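Local coordinates for macrophage migration inhibitory factor-like protein (Leishmania major, PDB 3FWT) that belongs to the macrophage migration inhibitory factor family and assembles as a trimer of alpha/beta subunits, each with two helices packed on a beta sheet, at residues A38-A43 with A102-K107; T67-Q72 with A76-V81. All blocks are in the same frame, centred on the assembly; numbering follows the deposited sequence.

Contact 1: A38-A43 with A102-K107; sequences ANLSAA and AAAITK
Ala43 and Ala104 face each other where helices 34-52 and 92-109 run side by side. Their methyl groups meet directly, with Ala43 CB 3.7 Å from Ala104 CB. The two segments are nearly antiparallel, at 165°, and their axes come no nearer than 10.1 Å. Two small residues at this point let the facing turns touch through single methyl groups. Leu40 supplies the second apolar contact. Its CG lies beside the backbone N and anti to the carbonyl carbon (chi1 -72°), which carries the branched end across to the other helix. Leu40 CD2 packs 3.8 Å from Ile105 CD1, and Leu40 CD1 is 4.0 Å from Ile105 CD1. The two side chains cross at about a right angle, and the Ile105 methyl CD1 is met by both Leu40 methyls. Leu40 CD2 also lies 4.1 Å from Ala104 CB. One contact is to the backbone: Leu40 CD2 rests 3.6 Å from Ala104 O. All these touches are van der Waals contacts. Just past segment 102-107, Glu108 OE1 accepts a hydrogen bond from Asn39 ND2. The leucine and isoleucine are buried, while the two alanines are partly exposed. On the sheet side, Leu40 packs on Phe63 of strand 60-64 and Ile105 on Ile116 of strand 116-128, so Leu40 and Ile105 join both helices to the sheet.

Contact 2: T67-Q72 with A76-V81; sequences TPISFQ and APAAYV
Ala76 meets Ile69 through a water that links two backbone carbonyls. Water 1 lies 2.7 Å from Ile69 O and 2.7 Å from Ala76 O. The guanidinium group of Arg115 hydrogen-bonds Ala76 O through NH2, Pro77 O through NE and Phe71 O through NH1, which ties both segments to one side chain. Ala78 comes next and points its methyl at Ile69. Ala78 CB is 3.9 Å from Ile69 CG2, while Ile69 CD1 reaches 3.5 Å from Ala78 O. Ile69 CG1 stands beside its backbone N (chi1 -69°), and the chain then extends to bring CD1 over the backbone of the second segment. At Ala79 the methyl turns away, and Ile69 CD1 lies 4.1 Å from Ala79 CA. Ile69 CD1 is 4.2 Å from Tyr80 N, where the contact fades. The Tyr80 ring reaches the third subunit, where it stacks on Phe23 of that subunit and its OH hydrogen-bonds Glu84 and Arg82 of that subunit. Ile69 and Ser70 pair antiparallel with a strand of the same neighbouring subunit. Segments 67-72 and 76-81 share no direct hydrogen bond. The apolar part of the join is made by the CG2 and CD1 methyls of Ile69. The polar part runs through the water between two carbonyls and through the arginine. The segments thus meet by apolar packing and by polar groups that belong to neither backbone.

Contacts 1 and 2 lie in one subunit, with centres about 16 Å apart. They meet at Ile105, which uses a different branch for each: Ile105 CG2 touches Ala79 CB of contact 2 at 4.0 Å. Strand 79-85 leads along the chain into helix 92-109, so this touch packs the helix onto the strand before it. Both segments of contact 2 fall in the chain between those of contact 1. The centre of contact 2 is about 15 Å from the centre of the chain, and that of contact 1 about 9 Å. Both regions reach other subunits. Ser41 of segment 38-43 packs on Ser70 of the second subunit, and Ala102 of segment 102-107 on Gly130 of the third.

Contact 1: A38-A43 with A102-K107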
# COMPACT_ATOMS: atom_id res chain seq x y z
N ALA A 38 -15.75 -12.98 2.21
CA ALA A 38 -17.03 -12.58 1.61
C ALA A 38 -17.86 -11.66 2.57
O ALA A 38 -18.44 -10.64 2.15
CB ALA A 38 -17.80 -13.81 1.13
N ASN A 39 -17.84 -11.95 3.86
CA ASN A 39 -18.56 -11.13 4.82
C ASN A 39 -17.95 -9.75 4.95
O ASN A 39 -18.66 -8.72 4.97
CB ASN A 39 -18.57 -11.83 6.19
CG ASN A 39 -19.35 -13.15 6.18
OD1 ASN A 39 -20.25 -13.33 5.37
ND2 ASN A 39 -19.05 -14.05 7.11
N LEU A 40 -16.62 -9.67 5.00
CA LEU A 40 -15.97 -8.38 4.97
C LEU A 40 -16.29 -7.57 3.71
O LEU A 40 -16.57 -6.38 3.81
CB LEU A 40 -14.44 -8.50 5.20
CG LEU A 40 -14.07 -8.87 6.64
CD1 LEU A 40 -12.53 -9.13 6.72
CD2 LEU A 40 -14.47 -7.72 7.56
N SER A 41 -16.13 -8.17 2.51
CA SER A 41 -16.48 -7.46 1.25
C SER A 41 -17.95 -6.91 1.28
O SER A 41 -18.22 -5.73 0.94
CB SER A 41 -16.24 -8.41 0.05
OG SER A 41 -14.79 -8.50 -0.06
N ALA A 42 -18.86 -7.75 1.75
CA ALA A 42 -20.29 -7.30 1.93
C ALA A 42 -20.40 -6.11 2.82
O ALA A 42 -21.05 -5.15 2.49
CB ALA A 42 -21.11 -8.42 2.54
N ALA A 43 -19.74 -6.16 4.00
CA ALA A 43 -19.78 -5.03 4.93
C ALA A 43 -19.16 -3.76 4.43
O ALA A 43 -19.83 -2.72 4.46
CB ALA A 43 -19.20 -5.45 6.36
N ALA A 102 -13.94 -0.89 11.46
CA ALA A 102 -13.36 -1.52 12.63
C ALA A 102 -14.35 -2.53 13.23
O ALA A 102 -13.92 -3.63 13.55
CB ALA A 102 -12.93 -0.47 13.65
N ALA A 103 -15.66 -2.19 13.36
CA ALA A 103 -16.64 -3.16 13.88
C ALA A 103 -16.70 -4.43 13.02
O ALA A 103 -16.76 -5.54 13.51
CB ALA A 103 -18.09 -2.52 13.98
N ALA A 104 -16.73 -4.24 11.70
CA ALA A 104 -16.75 -5.38 10.80
C ALA A 104 -15.51 -6.26 10.97
O ALA A 104 -15.65 -7.49 10.91
CB ALA A 104 -16.92 -4.90 9.24
N ILE A 105 -14.33 -5.65 11.15
CA ILE A 105 -13.06 -6.45 11.39
C ILE A 105 -13.13 -7.18 12.71
O ILE A 105 -12.79 -8.39 12.85
CB ILE A 105 -11.82 -5.56 11.40
CG1 ILE A 105 -11.56 -4.97 10.01
CG2 ILE A 105 -10.61 -6.35 11.83
CD1 ILE A 105 -11.46 -6.06 9.07
N THR A 106 -13.62 -6.47 13.71
CA THR A 106 -13.75 -7.18 15.02
C THR A 106 -14.67 -8.39 14.96
O THR A 106 -14.41 -9.51 15.51
CB THR A 106 -14.20 -6.18 16.13
OG1 THR A 106 -13.22 -5.12 16.25
CG2 THR A 106 -14.30 -6.94 17.45
N LYS A 107 -15.82 -8.22 14.33
CA LYS A 107 -16.75 -9.34 14.17
C LYS A 107 -16.18 -10.49 13.37
O LYS A 107 -16.32 -11.66 13.73
CB LYS A 107 -18.03 -8.85 13.51
CG LYS A 107 -19.20 -9.92 13.37
CD LYS A 107 -20.37 -9.25 12.62
CE LYS A 107 -21.70 -9.93 12.97
NZ LYS A 107 -22.68 -8.87 13.39

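Contact 2: T67-Q72 with A76-V81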
# COMPACT_ATOMS: atom_id res chain seq x y z
N THR A 67 -0.41 -11.66 7.59
CA THR A 67 0.73 -10.72 7.41
C THR A 67 1.11 -10.32 8.83
O THR A 67 0.30 -9.71 9.54
CB THR A 67 0.26 -9.53 6.61
OG1 THR A 67 -0.13 -10.01 5.30
CG2 THR A 67 1.40 -8.45 6.42
N PRO A 68 2.31 -10.70 9.29
CA PRO A 68 2.59 -10.29 10.67
C PRO A 68 2.56 -8.76 10.89
O PRO A 68 2.99 -8.01 10.07
CB PRO A 68 4.01 -10.87 10.93
CG PRO A 68 4.03 -12.05 10.01
CD PRO A 68 3.34 -11.60 8.75
N ILE A 69 1.99 -8.33 12.03
CA ILE A 69 1.91 -6.93 12.34
C ILE A 69 2.36 -6.77 13.78
O ILE A 69 1.86 -7.45 14.69
CB ILE A 69 0.47 -6.35 12.22
CG1 ILE A 69 0.06 -6.33 10.70
CG2 ILE A 69 0.40 -4.85 12.83
CD1 ILE A 69 -1.47 -6.12 10.48
N SER A 70 3.22 -5.80 14.01
CA SER A 70 3.57 -5.53 15.40
C SER A 70 2.95 -4.23 15.88
O SER A 70 2.92 -3.25 15.15
CB SER A 70 5.12 -5.46 15.55
OG SER A 70 5.33 -5.46 16.95
N PHE A 71 2.53 -4.18 17.15
CA PHE A 71 1.90 -2.91 17.61
C PHE A 71 1.88 -2.90 19.13
O PHE A 71 1.51 -3.87 19.68
CB PHE A 71 0.46 -2.80 17.10
CG PHE A 71 -0.22 -1.54 17.43
CD1 PHE A 71 0.34 -0.29 17.13
CD2 PHE A 71 -1.51 -1.60 18.02
CE1 PHE A 71 -0.37 0.94 17.46
CE2 PHE A 71 -2.19 -0.42 18.32
CZ PHE A 71 -1.62 0.85 18.03
N GLN A 72 2.27 -1.78 19.74
CA GLN A 72 2.42 -1.69 21.20
C GLN A 72 3.26 -2.84 21.77
O GLN A 72 2.88 -3.40 22.78
CB GLN A 72 1.04 -1.67 21.81
CG GLN A 72 0.34 -0.43 21.22
CD GLN A 72 -0.90 -0.01 21.90
OE1 GLN A 72 -1.82 -0.82 22.15
NE2 GLN A 72 -0.98 1.28 22.17
N ALA A 76 0.09 -9.88 18.90
CA ALA A 76 -1.27 -10.42 18.86
C ALA A 76 -1.99 -9.83 17.65
O ALA A 76 -1.54 -8.79 17.16
CB ALA A 76 -2.04 -10.07 20.18
N PRO A 77 -3.09 -10.46 17.22
CA PRO A 77 -3.82 -10.11 16.01
C PRO A 77 -4.09 -8.58 15.98
O PRO A 77 -4.51 -7.97 16.99
CB PRO A 77 -5.12 -10.87 16.14
CG PRO A 77 -4.76 -12.06 16.84
CD PRO A 77 -3.64 -11.71 17.82
N ALA A 78 -3.73 -7.97 14.87
CA ALA A 78 -4.00 -6.57 14.66
C ALA A 78 -4.35 -6.39 13.15
O ALA A 78 -4.16 -7.31 12.32
CB ALA A 78 -2.70 -5.81 14.96
N ALA A 79 -4.87 -5.22 12.79
CA ALA A 79 -5.28 -5.01 11.41
C ALA A 79 -4.89 -3.63 10.94
O ALA A 79 -4.86 -2.69 11.74
CB ALA A 79 -6.84 -5.16 11.30
N TYR A 80 -4.68 -3.48 9.62
CA TYR A 80 -4.50 -2.12 9.04
C TYR A 80 -5.34 -2.10 7.79
O TYR A 80 -5.28 -3.09 6.99
CB TYR A 80 -3.00 -1.89 8.71
CG TYR A 80 -2.75 -0.85 7.67
CD1 TYR A 80 -2.60 0.50 7.99
CD2 TYR A 80 -2.70 -1.20 6.34
CE1 TYR A 80 -2.35 1.44 6.98
CE2 TYR A 80 -2.48 -0.27 5.34
CZ TYR A 80 -2.30 1.05 5.68
OH TYR A 80 -2.15 1.98 4.65
N VAL A 81 -6.15 -1.05 7.61
CA VAL A 81 -6.95 -0.94 6.37
C VAL A 81 -6.63 0.34 5.64
O VAL A 81 -6.62 1.42 6.30
CB VAL A 81 -8.44 -0.94 6.74
CG1 VAL A 81 -9.30 -0.74 5.47
CG2 VAL A 81 -8.76 -2.29 7.53
O HOH W 1 -0.50 -8.72 14.72